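Local structure of NAD(P)H dehydrogenase (quinone) (Mycobacterium tuberculosis, 1XDI) at residues S190-A195 with H216-Y220; T209-D215 with V238-A244; D302-R306 with V344-R348; L322-V327 with T351-T355; F401-F405 with S456-A461. The protein probably reduces quinones such as menadione to quinols with electrons from NADH or NADPH, working as a homotetramer with one FAD bound per subunit. The contacts are given in a common frame with arbitrary orientation. Numbering follows the deposited sequence.

Contact 1. Residues S190-A195 with H216-Y220; sequences SGVTGA and HVLPY
Ser190 opens the segment in extended loop conformation (phi/psi -84/132), its CA 5.0 Å from Val217 CA. Its CB points toward residues 216-220, which form no regular helix or strand, and fits tightly against two carbonyls, 3.1 Å from both His216 O and Val217 O; Pro219 CD lies 4.2 Å from Ser190 CB. A small side chain suits so narrow a space, and its p rotamer leaves OG to accept a hydrogen bond from Gln214 N. Gly191, at the N-cap position, is almost fully stretched (-180/178), a conformation easily reached without a CB. The one hydrogen bond between the segments is weak: Gly191 N to Val217 O, 3.5 Å, angle 122°. The helix starts at Val192, and Ala195 N donates to Gly191 O at 2.7 Å. Val192 directs its CB away from the loop, and Thr193 touches the FAD. At Ala195 the helix meets the loop again: its CA is 5.2 Å from Leu218 CA, and its CB packs 3.5 Å from Leu218 CG and 4.4 Å from Val217 CG1, a methyl fitting closely here. Val217 packs on Phe233 and Leu218 on Leu229 of helix 223-235, both with chi1 t. Gly191 and Gly194 fit the GxGxxG strand-turn-helix of a Rossmann fold, consistent with the NAD(P)-binding domain of this reductase family.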
# COMPACT_ATOMS: atom_id res chain seq x y z
N SER A 190 -6.19 -2.60 -42.39
CA SER A 190 -5.09 -2.59 -41.44
C SER A 190 -5.68 -2.59 -40.02
O SER A 190 -6.59 -1.83 -39.73
CB SER A 190 -4.15 -1.40 -41.69
OG SER A 190 -4.86 -0.19 -41.82
N GLY A 191 -5.15 -3.47 -39.18
CA GLY A 191 -5.61 -3.61 -37.82
C GLY A 191 -4.77 -4.70 -37.16
O GLY A 191 -3.90 -5.33 -37.80
N VAL A 192 -5.05 -4.93 -35.88
CA VAL A 192 -4.34 -5.92 -35.10
C VAL A 192 -4.55 -7.30 -35.62
O VAL A 192 -3.59 -8.10 -35.68
CB VAL A 192 -4.76 -5.90 -33.61
CG1 VAL A 192 -4.02 -6.96 -32.84
CG2 VAL A 192 -4.48 -4.51 -33.03
N THR A 193 -5.78 -7.62 -36.03
CA THR A 193 -5.98 -8.97 -36.51
C THR A 193 -5.55 -9.14 -37.96
O THR A 193 -5.36 -10.26 -38.40
CB THR A 193 -7.43 -9.52 -36.21
OG1 THR A 193 -8.08 -9.88 -37.42
CG2 THR A 193 -8.24 -8.53 -35.46
N GLY A 194 -5.38 -8.06 -38.71
CA GLY A 194 -4.85 -8.27 -40.04
C GLY A 194 -3.34 -8.33 -39.83
O GLY A 194 -2.61 -9.14 -40.44
N ALA A 195 -2.84 -7.50 -38.91
CA ALA A 195 -1.42 -7.47 -38.70
C ALA A 195 -0.88 -8.79 -38.31
O ALA A 195 0.17 -9.21 -38.83
CB ALA A 195 -1.05 -6.44 -37.65
N HIS A 216 0.10 2.29 -41.76
CA HIS A 216 0.82 1.03 -41.52
C HIS A 216 -0.07 -0.19 -41.60
O HIS A 216 -1.29 -0.11 -41.46
CB HIS A 216 1.42 1.02 -40.10
CG HIS A 216 2.33 2.17 -39.79
ND1 HIS A 216 1.95 3.50 -39.90
CD2 HIS A 216 3.59 2.18 -39.27
CE1 HIS A 216 2.94 4.27 -39.48
NE2 HIS A 216 3.94 3.49 -39.09
N VAL A 217 0.58 -1.33 -41.79
CA VAL A 217 -0.14 -2.59 -41.80
C VAL A 217 -0.73 -2.70 -40.41
O VAL A 217 -1.89 -3.02 -40.25
CB VAL A 217 0.80 -3.78 -41.92
CG1 VAL A 217 0.02 -5.07 -41.67
CG2 VAL A 217 1.47 -3.79 -43.28
N LEU A 218 0.11 -2.42 -39.41
CA LEU A 218 -0.29 -2.46 -38.00
C LEU A 218 -0.17 -1.07 -37.42
O LEU A 218 0.90 -0.70 -36.93
CB LEU A 218 0.65 -3.39 -37.22
CG LEU A 218 0.40 -3.87 -35.80
CD1 LEU A 218 1.68 -3.73 -35.00
CD2 LEU A 218 -0.73 -3.13 -35.17
N PRO A 219 -1.22 -0.26 -37.50
CA PRO A 219 -1.05 1.06 -36.91
C PRO A 219 -1.01 0.72 -35.45
O PRO A 219 -1.69 -0.20 -35.03
CB PRO A 219 -2.33 1.78 -37.31
CG PRO A 219 -3.31 0.73 -37.30
CD PRO A 219 -2.61 -0.46 -37.94
N TYR A 220 -0.21 1.43 -34.67
CA TYR A 220 -0.09 1.13 -33.26
C TYR A 220 0.21 2.35 -32.41
O TYR A 220 0.97 3.20 -32.80
CB TYR A 220 0.97 0.04 -33.08
CG TYR A 220 0.93 -0.58 -31.70
CD1 TYR A 220 -0.18 -1.34 -31.28
CD2 TYR A 220 1.91 -0.27 -30.75
CE1 TYR A 220 -0.32 -1.74 -29.97
CE2 TYR A 220 1.79 -0.66 -29.43
CZ TYR A 220 0.68 -1.39 -29.04
OH TYR A 220 0.55 -1.68 -27.71

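Contact 2. Residues T209-D215 with V238-A244; sequences TVVASQD and VRLFKNA
Two short parallel strands, 209-211 and 239-241, lie side by side with axes 4.4 Å apart at an angle of 19°. The register pairs Thr209 with Arg239, Val210 with Leu240 and Val211 with Phe241. Val210 straddles Leu240: Val210 N donates to Arg239 O at 2.7 Å, and Phe241 N donates to Val210 O at 2.8 Å. Ala212 N donates to Phe241 O at 3.2 Å. On the face carrying Thr209, Val211, Arg239 and Phe241, the Phe241 ring (chi1 m) fills the hollow between the two alternate side chains of the neighbouring strand, with CE2 3.8 Å from Thr209 CG2 and CD2 3.9 Å from Val211 CG2, the latter at the ring edge. Val211 CG1 meets Ala244 CB at 3.9 Å. On the opposite face Val210 sits between Val238 (CG1 3.8 Å from Val210 CG2) and Leu240 (CB 4.0 Å from Val210 CB). Beyond the strands, Asn243 takes a left-handed conformation (48/51), which asparagine tolerates well; Asn243 N reaches Gln214 O at 3.3 Å, and Ala244 N reaches Ala212 O at 2.8 Å. In this beta-alpha-beta unit, helix 223-235 connects the two strands. Strand 239-241 forms an edge, within this chain, of the parallel sheet, Thr209 OG1 hydrogen-bonds to His184, Val210 and Val238 rest on Val198 of helix 192-203, and Met260 packs against Val211, Phe241 and Ala244.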
# COMPACT_ATOMS: atom_id res chain seq x y z
N THR A 209 0.00 -8.94 -49.75
CA THR A 209 -0.18 -7.59 -50.22
C THR A 209 -1.30 -7.01 -49.36
O THR A 209 -2.42 -7.51 -49.34
CB THR A 209 -0.57 -7.62 -51.69
OG1 THR A 209 0.49 -8.24 -52.42
CG2 THR A 209 -0.80 -6.21 -52.23
N VAL A 210 -0.98 -5.99 -48.60
CA VAL A 210 -1.97 -5.41 -47.71
C VAL A 210 -2.61 -4.16 -48.34
O VAL A 210 -1.92 -3.35 -49.00
CB VAL A 210 -1.35 -4.95 -46.33
CG1 VAL A 210 -2.46 -4.73 -45.33
CG2 VAL A 210 -0.36 -5.95 -45.83
N VAL A 211 -3.93 -4.04 -48.16
CA VAL A 211 -4.64 -2.87 -48.59
C VAL A 211 -5.06 -2.28 -47.28
O VAL A 211 -6.12 -2.58 -46.76
CB VAL A 211 -5.88 -3.18 -49.47
CG1 VAL A 211 -6.61 -1.85 -49.80
CG2 VAL A 211 -5.42 -3.88 -50.78
N ALA A 212 -4.19 -1.44 -46.74
CA ALA A 212 -4.38 -0.77 -45.46
C ALA A 212 -5.12 0.58 -45.52
O ALA A 212 -4.85 1.39 -46.40
CB ALA A 212 -3.01 -0.54 -44.83
N SER A 213 -6.02 0.84 -44.56
CA SER A 213 -6.73 2.12 -44.52
C SER A 213 -5.82 3.15 -43.91
O SER A 213 -5.90 4.33 -44.22
CB SER A 213 -7.98 2.06 -43.66
OG SER A 213 -8.28 0.73 -43.30
N GLN A 214 -4.92 2.71 -43.06
CA GLN A 214 -4.04 3.66 -42.42
C GLN A 214 -2.64 3.66 -43.05
O GLN A 214 -2.42 3.08 -44.11
CB GLN A 214 -3.98 3.34 -40.91
CG GLN A 214 -4.94 4.19 -40.04
CD GLN A 214 -6.38 4.27 -40.57
OE1 GLN A 214 -6.99 3.24 -40.86
NE2 GLN A 214 -6.91 5.48 -40.70
N ASP A 215 -1.72 4.34 -42.37
CA ASP A 215 -0.32 4.46 -42.72
C ASP A 215 0.49 3.17 -42.66
O ASP A 215 1.48 3.01 -43.36
CB ASP A 215 0.31 5.38 -41.72
CG ASP A 215 0.74 6.62 -42.32
OD1 ASP A 215 0.41 6.79 -43.51
OD2 ASP A 215 1.39 7.43 -41.65
N VAL A 238 6.73 -7.79 -47.10
CA VAL A 238 5.30 -7.57 -47.17
C VAL A 238 5.07 -6.31 -48.02
O VAL A 238 5.78 -5.30 -47.89
CB VAL A 238 4.72 -7.38 -45.76
CG1 VAL A 238 3.25 -7.00 -45.87
CG2 VAL A 238 4.97 -8.67 -44.91
N ARG A 239 4.10 -6.41 -48.92
CA ARG A 239 3.73 -5.37 -49.87
C ARG A 239 2.52 -4.61 -49.31
O ARG A 239 1.58 -5.26 -48.86
CB ARG A 239 3.28 -6.05 -51.19
CG ARG A 239 4.13 -5.92 -52.47
CD ARG A 239 3.63 -6.89 -53.55
NE ARG A 239 4.50 -8.06 -53.80
CZ ARG A 239 4.07 -9.32 -53.87
NH1 ARG A 239 2.79 -9.58 -53.69
NH2 ARG A 239 4.88 -10.32 -54.17
N LEU A 240 2.51 -3.28 -49.33
CA LEU A 240 1.28 -2.61 -48.86
C LEU A 240 0.89 -1.38 -49.68
O LEU A 240 1.75 -0.66 -50.15
CB LEU A 240 1.36 -2.19 -47.38
CG LEU A 240 2.16 -0.92 -47.08
CD1 LEU A 240 2.02 -0.40 -45.72
CD2 LEU A 240 3.60 -1.26 -47.34
N PHE A 241 -0.42 -1.18 -49.86
CA PHE A 241 -0.94 0.03 -50.51
C PHE A 241 -1.45 0.80 -49.28
O PHE A 241 -2.45 0.38 -48.66
CB PHE A 241 -2.18 -0.24 -51.41
CG PHE A 241 -1.90 -1.04 -52.65
CD1 PHE A 241 -1.15 -0.52 -53.69
CD2 PHE A 241 -2.45 -2.33 -52.79
CE1 PHE A 241 -0.95 -1.26 -54.84
CE2 PHE A 241 -2.26 -3.08 -53.93
CZ PHE A 241 -1.51 -2.55 -54.96
N LYS A 242 -0.80 1.90 -48.91
CA LYS A 242 -1.26 2.70 -47.75
C LYS A 242 -2.49 3.47 -48.14
O LYS A 242 -2.67 3.77 -49.30
CB LYS A 242 -0.23 3.75 -47.30
CG LYS A 242 1.08 3.22 -46.71
CD LYS A 242 2.24 4.06 -47.23
CE LYS A 242 3.50 3.82 -46.47
NZ LYS A 242 3.61 4.95 -45.50
N ASN A 243 -3.31 3.81 -47.15
CA ASN A 243 -4.51 4.62 -47.31
C ASN A 243 -5.45 4.26 -48.42
O ASN A 243 -5.85 5.10 -49.21
CB ASN A 243 -4.12 6.09 -47.45
CG ASN A 243 -3.24 6.56 -46.32
OD1 ASN A 243 -3.50 6.27 -45.14
ND2 ASN A 243 -2.19 7.30 -46.67
N ALA A 244 -5.81 3.00 -48.49
CA ALA A 244 -6.72 2.59 -49.53
C ALA A 244 -7.75 1.70 -48.90
O ALA A 244 -7.49 1.03 -47.90
CB ALA A 244 -5.96 1.88 -50.63

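Contact 3. Residues D302-R306 with V344-R348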
# COMPACT_ATOMS: atom_id res chain seq x y z
N ASP A 302 -22.37 -0.32 -18.14
CA ASP A 302 -21.76 0.37 -17.00
C ASP A 302 -20.29 0.13 -16.88
O ASP A 302 -19.66 -0.52 -17.72
CB ASP A 302 -22.37 -0.17 -15.71
CG ASP A 302 -23.04 0.85 -14.97
OD1 ASP A 302 -22.71 2.00 -15.30
OD2 ASP A 302 -23.86 0.53 -14.10
N ARG A 303 -19.78 0.59 -15.75
CA ARG A 303 -18.38 0.45 -15.40
C ARG A 303 -18.49 -0.72 -14.41
O ARG A 303 -17.49 -1.34 -14.00
CB ARG A 303 -17.92 1.73 -14.71
CG ARG A 303 -16.62 2.35 -15.21
CD ARG A 303 -16.22 3.40 -14.16
NE ARG A 303 -17.43 4.04 -13.58
CZ ARG A 303 -17.64 4.31 -12.29
NH1 ARG A 303 -16.73 4.01 -11.37
NH2 ARG A 303 -18.77 4.90 -11.90
N VAL A 304 -19.76 -1.01 -14.08
CA VAL A 304 -20.10 -2.09 -13.18
C VAL A 304 -20.91 -3.17 -13.94
O VAL A 304 -21.54 -4.06 -13.39
CB VAL A 304 -20.73 -1.44 -11.90
CG1 VAL A 304 -21.78 -2.30 -11.20
CG2 VAL A 304 -19.58 -1.21 -10.94
N SER A 305 -20.78 -3.09 -15.27
CA SER A 305 -21.39 -4.02 -16.23
C SER A 305 -22.90 -4.04 -16.33
O SER A 305 -23.46 -4.99 -16.88
CB SER A 305 -20.91 -5.44 -15.99
OG SER A 305 -19.49 -5.52 -16.15
N ARG A 306 -23.59 -3.02 -15.82
CA ARG A 306 -25.02 -3.13 -15.98
C ARG A 306 -25.66 -2.28 -17.03
O ARG A 306 -25.18 -1.20 -17.38
CB ARG A 306 -25.74 -2.99 -14.65
CG ARG A 306 -25.54 -1.78 -14.02
CD ARG A 306 -25.81 -1.89 -12.57
NE ARG A 306 -25.35 -0.60 -12.18
CZ ARG A 306 -25.87 0.14 -11.23
NH1 ARG A 306 -26.91 -0.33 -10.53
NH2 ARG A 306 -25.37 1.37 -11.07
N VAL A 344 -16.84 -4.61 -4.93
CA VAL A 344 -16.79 -4.30 -6.36
C VAL A 344 -15.86 -3.17 -6.74
O VAL A 344 -15.96 -2.11 -6.17
CB VAL A 344 -18.17 -3.88 -6.92
CG1 VAL A 344 -18.05 -3.69 -8.40
CG2 VAL A 344 -19.22 -4.87 -6.61
N SER A 345 -15.03 -3.37 -7.75
CA SER A 345 -14.13 -2.34 -8.25
C SER A 345 -14.33 -2.11 -9.75
O SER A 345 -13.84 -2.90 -10.56
CB SER A 345 -12.66 -2.76 -8.10
OG SER A 345 -12.39 -3.44 -6.88
N PRO A 346 -15.00 -1.03 -10.16
CA PRO A 346 -15.19 -0.81 -11.63
C PRO A 346 -13.93 -1.04 -12.51
O PRO A 346 -12.81 -0.78 -12.07
CB PRO A 346 -15.66 0.64 -11.72
CG PRO A 346 -16.31 0.89 -10.31
CD PRO A 346 -15.47 0.11 -9.34
N ILE A 347 -14.09 -1.53 -13.75
CA ILE A 347 -12.93 -1.75 -14.64
C ILE A 347 -12.41 -0.34 -15.03
O ILE A 347 -13.19 0.56 -15.30
CB ILE A 347 -13.28 -2.51 -15.99
CG1 ILE A 347 -14.28 -3.64 -15.79
CG2 ILE A 347 -12.11 -3.23 -16.51
CD1 ILE A 347 -15.81 -3.15 -15.59
N ARG A 348 -11.09 -0.15 -15.03
CA ARG A 348 -10.46 1.11 -15.44
C ARG A 348 -9.80 0.78 -16.78
O ARG A 348 -8.94 -0.07 -16.83
CB ARG A 348 -9.35 1.53 -14.45
CG ARG A 348 -9.80 2.15 -13.11
CD ARG A 348 -9.02 1.60 -11.91
NE ARG A 348 -7.69 2.16 -11.68
CZ ARG A 348 -6.66 1.44 -11.20
NH1 ARG A 348 -6.81 0.14 -10.92
NH2 ARG A 348 -5.48 2.00 -10.94
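Apolar side-chain packing is confined to Val304, whose CG2 lies 3.9 Å from both Val344 CG1 and Pro346 CG, so that one valine methyl sits between Val344 and the Pro346 ring. Val304 and Pro346 also pack on Gly341 and Gly343 of a second subunit. The exposed Arg303 brings NH1 to 3.3 Å from Pro346 CG, at an oblique angle. These are loops of different parts of the fold: 302-306 leads into strand 312-314, an edge strand, within this chain, of the parallel sheet of the FAD-binding domain, while 344-348 connects helix 325-339 to strand 353-356. Arg303 O gathers several approaches: Ile347 N donates to it weakly at 3.4 Å, Pro346 CA makes a CA-H...O contact at 3.3 Å, and Ile347 CD1 is modelled very close, at 2.9 Å. Ser305, with a positive phi that tightens the turn, hydrogen-bonds to Gln331 O through OG. Within its loop Arg306 NE forms a salt bridge with Asp302 OD2, modelled at 2.7 Å though the position of OD2 is less certain, and Arg306 NH2 hydrogen-bonds to Ala339 O of the second subunit.

Contact 4. Residues L322-V327 with T351-T355; sequences LPLASV and TVAAT. With FAD (flavin-adenine dinucleotide), chain C.
Leu324, with chi1 m and chi2 t, extends its side chain from the N-cap of helix 325-339 to strand 353-356. Leu324 CD1 sits 3.3 Å from Ala354 CB and 3.9 Å from Val352 CG1, although the CA atoms of Leu324 and Ala354 are 7.8 Å apart; a long leucine against a short alanine spans the gap. Val352, chi1 t, offers that same CG1 to CD1 of Leu322 (chi1 between wells at -102°, chi2 t) at 3.8 Å and to CG2 of Val327, also t, at 3.7 Å, so one methyl meets three side chains. Ser326, in the p rotamer, shares a water with the strand: the water lies 2.5 Å from Ser326 OG and donates to Ala353 O at 2.9 Å. An inverse gamma turn centred on Pro323, with Leu324 N to Leu322 O 2.8 Å, leads into the helix. Ala325 N donates to FAD O2 at 2.8 Å and FAD N1 at 3.1 Å. A helix N-terminus aimed at the N1-C2 carbonyl edge of the flavin is a hallmark of the FAD site of disulfide reductase relatives, where it can stabilise negative charge on reduced flavin.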
# COMPACT_ATOMS: atom_id res chain seq x y z
N LEU A 322 -14.14 -2.90 -24.79
CA LEU A 322 -12.91 -3.31 -25.52
C LEU A 322 -12.98 -4.73 -26.09
O LEU A 322 -13.24 -5.69 -25.36
CB LEU A 322 -11.71 -3.28 -24.63
CG LEU A 322 -10.77 -2.10 -24.74
CD1 LEU A 322 -9.50 -2.51 -24.07
CD2 LEU A 322 -10.51 -1.76 -26.13
N PRO A 323 -12.66 -4.90 -27.38
CA PRO A 323 -12.75 -6.28 -27.88
C PRO A 323 -11.52 -7.15 -27.59
O PRO A 323 -10.74 -7.47 -28.46
CB PRO A 323 -12.99 -6.09 -29.37
CG PRO A 323 -12.39 -4.73 -29.67
CD PRO A 323 -12.01 -4.04 -28.37
N LEU A 324 -11.31 -7.47 -26.32
CA LEU A 324 -10.25 -8.37 -25.92
C LEU A 324 -11.06 -9.30 -25.03
O LEU A 324 -12.07 -8.93 -24.45
CB LEU A 324 -9.12 -7.68 -25.13
CG LEU A 324 -8.10 -6.70 -25.79
CD1 LEU A 324 -7.00 -6.39 -24.78
CD2 LEU A 324 -7.43 -7.26 -27.05
N ALA A 325 -10.64 -10.55 -24.97
CA ALA A 325 -11.32 -11.55 -24.18
C ALA A 325 -11.05 -11.26 -22.69
O ALA A 325 -11.96 -11.39 -21.85
CB ALA A 325 -10.80 -12.93 -24.60
N SER A 326 -9.83 -10.84 -22.37
CA SER A 326 -9.47 -10.51 -20.99
C SER A 326 -10.40 -9.43 -20.47
O SER A 326 -10.83 -9.52 -19.34
CB SER A 326 -8.03 -10.06 -20.88
OG SER A 326 -7.79 -8.90 -21.61
N VAL A 327 -10.76 -8.44 -21.29
CA VAL A 327 -11.70 -7.44 -20.84
C VAL A 327 -13.12 -8.04 -20.70
O VAL A 327 -13.89 -7.67 -19.79
CB VAL A 327 -11.74 -6.23 -21.81
CG1 VAL A 327 -12.81 -5.25 -21.37
CG2 VAL A 327 -10.40 -5.55 -21.82
N THR A 351 -5.92 0.12 -17.24
CA THR A 351 -5.24 -0.94 -16.49
C THR A 351 -5.22 -2.18 -17.39
O THR A 351 -4.43 -3.09 -17.19
CB THR A 351 -5.93 -1.25 -15.15
OG1 THR A 351 -7.30 -1.60 -15.38
CG2 THR A 351 -5.84 -0.05 -14.20
N VAL A 352 -6.10 -2.21 -18.39
CA VAL A 352 -6.14 -3.31 -19.35
C VAL A 352 -4.76 -3.46 -19.97
O VAL A 352 -4.16 -2.45 -20.36
CB VAL A 352 -7.08 -2.99 -20.52
CG1 VAL A 352 -7.01 -4.07 -21.59
CG2 VAL A 352 -8.43 -2.87 -20.03
N ALA A 353 -4.27 -4.69 -20.07
CA ALA A 353 -2.95 -5.00 -20.66
C ALA A 353 -3.32 -5.60 -21.98
O ALA A 353 -4.19 -6.45 -22.02
CB ALA A 353 -2.21 -6.02 -19.83
N ALA A 354 -2.70 -5.18 -23.08
CA ALA A 354 -3.09 -5.76 -24.35
C ALA A 354 -1.88 -6.05 -25.26
O ALA A 354 -0.93 -5.23 -25.36
CB ALA A 354 -4.06 -4.82 -25.02
N THR A 355 -1.87 -7.21 -25.92
CA THR A 355 -0.74 -7.50 -26.78
C THR A 355 -1.19 -7.84 -28.18
O THR A 355 -2.30 -8.33 -28.35
CB THR A 355 0.09 -8.69 -26.30
OG1 THR A 355 -0.20 -9.81 -27.14
CG2 THR A 355 -0.22 -9.06 -24.84
PA FAD C . -17.73 -14.44 -27.64
O1A FAD C . -17.76 -13.88 -29.05
O2A FAD C . -16.44 -15.14 -27.21
O5B FAD C . -18.91 -15.41 -27.58
C5B FAD C . -20.26 -15.12 -27.20
C4B FAD C . -20.88 -16.46 -27.53
O4B FAD C . -22.25 -16.50 -27.20
C3B FAD C . -20.82 -16.99 -29.06
O3B FAD C . -19.72 -17.88 -29.32
C2B FAD C . -22.11 -17.61 -29.32
O2B FAD C . -22.20 -19.03 -29.38
C1B FAD C . -23.02 -17.14 -28.21
N9A FAD C . -24.17 -16.41 -28.56
C8A FAD C . -24.42 -15.37 -29.42
N7A FAD C . -25.67 -15.00 -29.45
C5A FAD C . -26.29 -15.83 -28.56
C6A FAD C . -27.61 -15.98 -28.11
N6A FAD C . -28.60 -15.23 -28.55
N1A FAD C . -27.88 -16.96 -27.18
C2A FAD C . -26.91 -17.75 -26.70
N3A FAD C . -25.58 -17.67 -27.08
C4A FAD C . -25.41 -16.63 -28.05
N1 FAD C . -8.85 -11.11 -27.38
C2 FAD C . -7.79 -11.25 -26.53
O2 FAD C . -7.88 -10.95 -25.33
N3 FAD C . -6.61 -11.74 -27.03
C4 FAD C . -6.37 -12.11 -28.32
O4 FAD C . -5.26 -12.54 -28.64
C4X FAD C . -7.40 -11.97 -29.15
N5 FAD C . -7.18 -12.37 -30.50
C5X FAD C . -8.29 -12.22 -31.38
C6 FAD C . -8.17 -12.61 -32.73
C7 FAD C . -9.23 -12.48 -33.66
C7M FAD C . -9.05 -12.93 -35.13
C8 FAD C . -10.46 -11.92 -33.19
C8M FAD C . -11.66 -11.72 -34.10
C9 FAD C . -10.62 -11.55 -31.89
C9A FAD C . -9.59 -11.70 -30.96
N10 FAD C . -9.70 -11.33 -29.53
C10 FAD C . -8.65 -11.47 -28.67
C1' FAD C . -10.96 -10.86 -29.10
C2' FAD C . -11.72 -11.78 -28.20
O2' FAD C . -11.86 -13.09 -28.86
C3' FAD C . -13.09 -11.27 -27.85
O3' FAD C . -12.93 -10.11 -27.06
C4' FAD C . -13.93 -12.19 -26.99
O4' FAD C . -14.10 -13.36 -27.88
C5' FAD C . -15.30 -11.80 -26.71
O5' FAD C . -15.87 -12.74 -25.81
P FAD C . -17.37 -12.76 -25.40
O1P FAD C . -17.46 -13.77 -24.41
O2P FAD C . -17.93 -11.43 -25.06
O3P FAD C . -18.01 -13.19 -26.73
O HOH W 1 -6.02 -7.78 -20.27

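Contact 5. Residues F401-F405 with S456-A461; sequences FVKIF and SITEAA
Ile404 thrusts its CD1 into the helix 454-464, 3.4 Å from Ala460 CB, 4.0 Å from Ile457 CG2 and 3.5 Å from Ile457 O. Its chi1 lies between wells at -97° and its chi2 is t, which extends the side chain as far as the helix backbone, and small Ala460 makes room for it; Ala461 CB lies 4.4 Å from the same Ile404 CD1. Two residues earlier, Val402 (chi1 t) sets CG1 4.1 Å from both Ile457 CG1 and Ala460 CB. The strand 401-405 is regular and extended, so Val402 and Ile404 point toward the helix while Phe401 and Lys403 point away, Lys403 making salt bridges to Asp222 and Asp224. Strand and helix axes approach to 8.3 Å with a crossing angle of -39°, and the CA pairs are Val402 with Ile457 (6.6 Å) and Ile404 with Ala460 (6.3 Å). The helix thus packs on strand 401-407 of the antiparallel sheet of the dimerisation domain. Branched aliphatics against Ile457 and alanines, all buried and without hydrogen bonds between the segments, imply that shape and exclusion of water hold this layer together.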
# COMPACT_ATOMS: atom_id res chain seq x y z
N PHE A 401 12.58 -4.26 -26.53
CA PHE A 401 12.83 -3.21 -25.51
C PHE A 401 11.75 -3.17 -24.45
O PHE A 401 10.69 -3.70 -24.62
CB PHE A 401 12.95 -1.81 -26.17
CG PHE A 401 11.65 -1.28 -26.77
CD1 PHE A 401 10.61 -0.85 -25.97
CD2 PHE A 401 11.48 -1.20 -28.12
CE1 PHE A 401 9.45 -0.36 -26.50
CE2 PHE A 401 10.32 -0.70 -28.65
CZ PHE A 401 9.31 -0.28 -27.85
N VAL A 402 12.05 -2.49 -23.35
CA VAL A 402 11.09 -2.29 -22.28
C VAL A 402 10.97 -0.83 -22.00
O VAL A 402 11.97 -0.18 -21.81
CB VAL A 402 11.52 -2.95 -21.00
CG1 VAL A 402 10.57 -2.57 -19.87
CG2 VAL A 402 11.58 -4.43 -21.23
N LYS A 403 9.73 -0.34 -22.01
CA LYS A 403 9.37 1.06 -21.68
C LYS A 403 8.53 1.09 -20.39
O LYS A 403 7.52 0.44 -20.29
CB LYS A 403 8.49 1.72 -22.78
CG LYS A 403 9.22 2.48 -23.91
CD LYS A 403 8.22 3.31 -24.77
CE LYS A 403 8.88 3.85 -26.06
NZ LYS A 403 7.95 4.56 -27.04
N ILE A 404 8.95 1.85 -19.41
CA ILE A 404 8.17 1.96 -18.19
C ILE A 404 7.86 3.46 -17.95
O ILE A 404 8.74 4.29 -18.17
CB ILE A 404 8.97 1.33 -17.02
CG1 ILE A 404 8.48 -0.10 -16.81
CG2 ILE A 404 8.85 2.15 -15.76
CD1 ILE A 404 9.44 -0.92 -15.93
N PHE A 405 6.63 3.80 -17.57
CA PHE A 405 6.25 5.21 -17.33
C PHE A 405 5.85 5.46 -15.90
O PHE A 405 5.12 4.66 -15.33
CB PHE A 405 5.05 5.67 -18.17
CG PHE A 405 5.17 5.40 -19.60
CD1 PHE A 405 6.37 5.64 -20.27
CD2 PHE A 405 4.10 4.84 -20.28
CE1 PHE A 405 6.52 5.32 -21.63
CE2 PHE A 405 4.21 4.50 -21.63
CZ PHE A 405 5.42 4.74 -22.31
N SER A 456 15.20 -6.84 -16.71
CA SER A 456 15.30 -5.55 -17.40
C SER A 456 14.16 -4.64 -16.92
O SER A 456 14.32 -3.42 -16.87
CB SER A 456 15.18 -5.77 -18.92
OG SER A 456 16.42 -5.67 -19.52
N ILE A 457 13.00 -5.26 -16.61
CA ILE A 457 11.85 -4.54 -16.11
C ILE A 457 12.23 -3.97 -14.72
O ILE A 457 11.90 -2.81 -14.40
CB ILE A 457 10.62 -5.47 -15.98
CG1 ILE A 457 10.02 -5.73 -17.34
CG2 ILE A 457 9.53 -4.84 -15.10
CD1 ILE A 457 8.99 -6.85 -17.27
N THR A 458 12.94 -4.74 -13.90
CA THR A 458 13.25 -4.16 -12.62
C THR A 458 14.34 -3.08 -12.77
O THR A 458 14.39 -2.16 -11.97
CB THR A 458 13.61 -5.23 -11.57
OG1 THR A 458 14.72 -5.99 -12.03
CG2 THR A 458 12.45 -6.18 -11.35
N GLU A 459 15.18 -3.15 -13.81
CA GLU A 459 16.21 -2.12 -14.03
C GLU A 459 15.46 -0.92 -14.54
O GLU A 459 15.65 0.20 -14.06
CB GLU A 459 17.24 -2.51 -15.07
CG GLU A 459 18.62 -2.73 -14.52
CD GLU A 459 19.34 -1.44 -14.17
OE1 GLU A 459 19.01 -0.83 -13.16
OE2 GLU A 459 20.26 -1.00 -14.87
N ALA A 460 14.57 -1.15 -15.50
CA ALA A 460 13.79 -0.05 -16.06
C ALA A 460 13.27 0.81 -14.88
O ALA A 460 13.61 1.98 -14.76
CB ALA A 460 12.66 -0.60 -16.93
N ALA A 461 12.49 0.24 -13.97
CA ALA A 461 12.02 1.07 -12.89
C ALA A 461 13.22 1.51 -12.04
O ALA A 461 13.26 2.63 -11.60
CB ALA A 461 11.01 0.33 -12.04

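How the contacts relate
Contacts 1 and 2 share one Rossmann-type fold, probably the NAD(P)-binding domain: their centres are 9 Å apart, their segments alternate along the chain, and Val217 CG2 touches Val210 CG2 at 3.8 Å. Contact 4 alone hydrogen-bonds directly to the flavin; contact 1, with its centre 16 Å away, reaches the same FAD through Thr193. The segments of contacts 3 and 4 alternate and adjoin along the chain, centres 14 Å apart, and both meet a neighbouring subunit, whose Tyr450 O also hydrogen-bonds to this FAD. Contacts 4 and 5, centres 21 Å apart, reach the same antiparallel sheet, at edge strand 353-356 and strand 401-407. Contacts 2 and 3, centres about 37 Å apart, lie on opposite sides of the chain's centre.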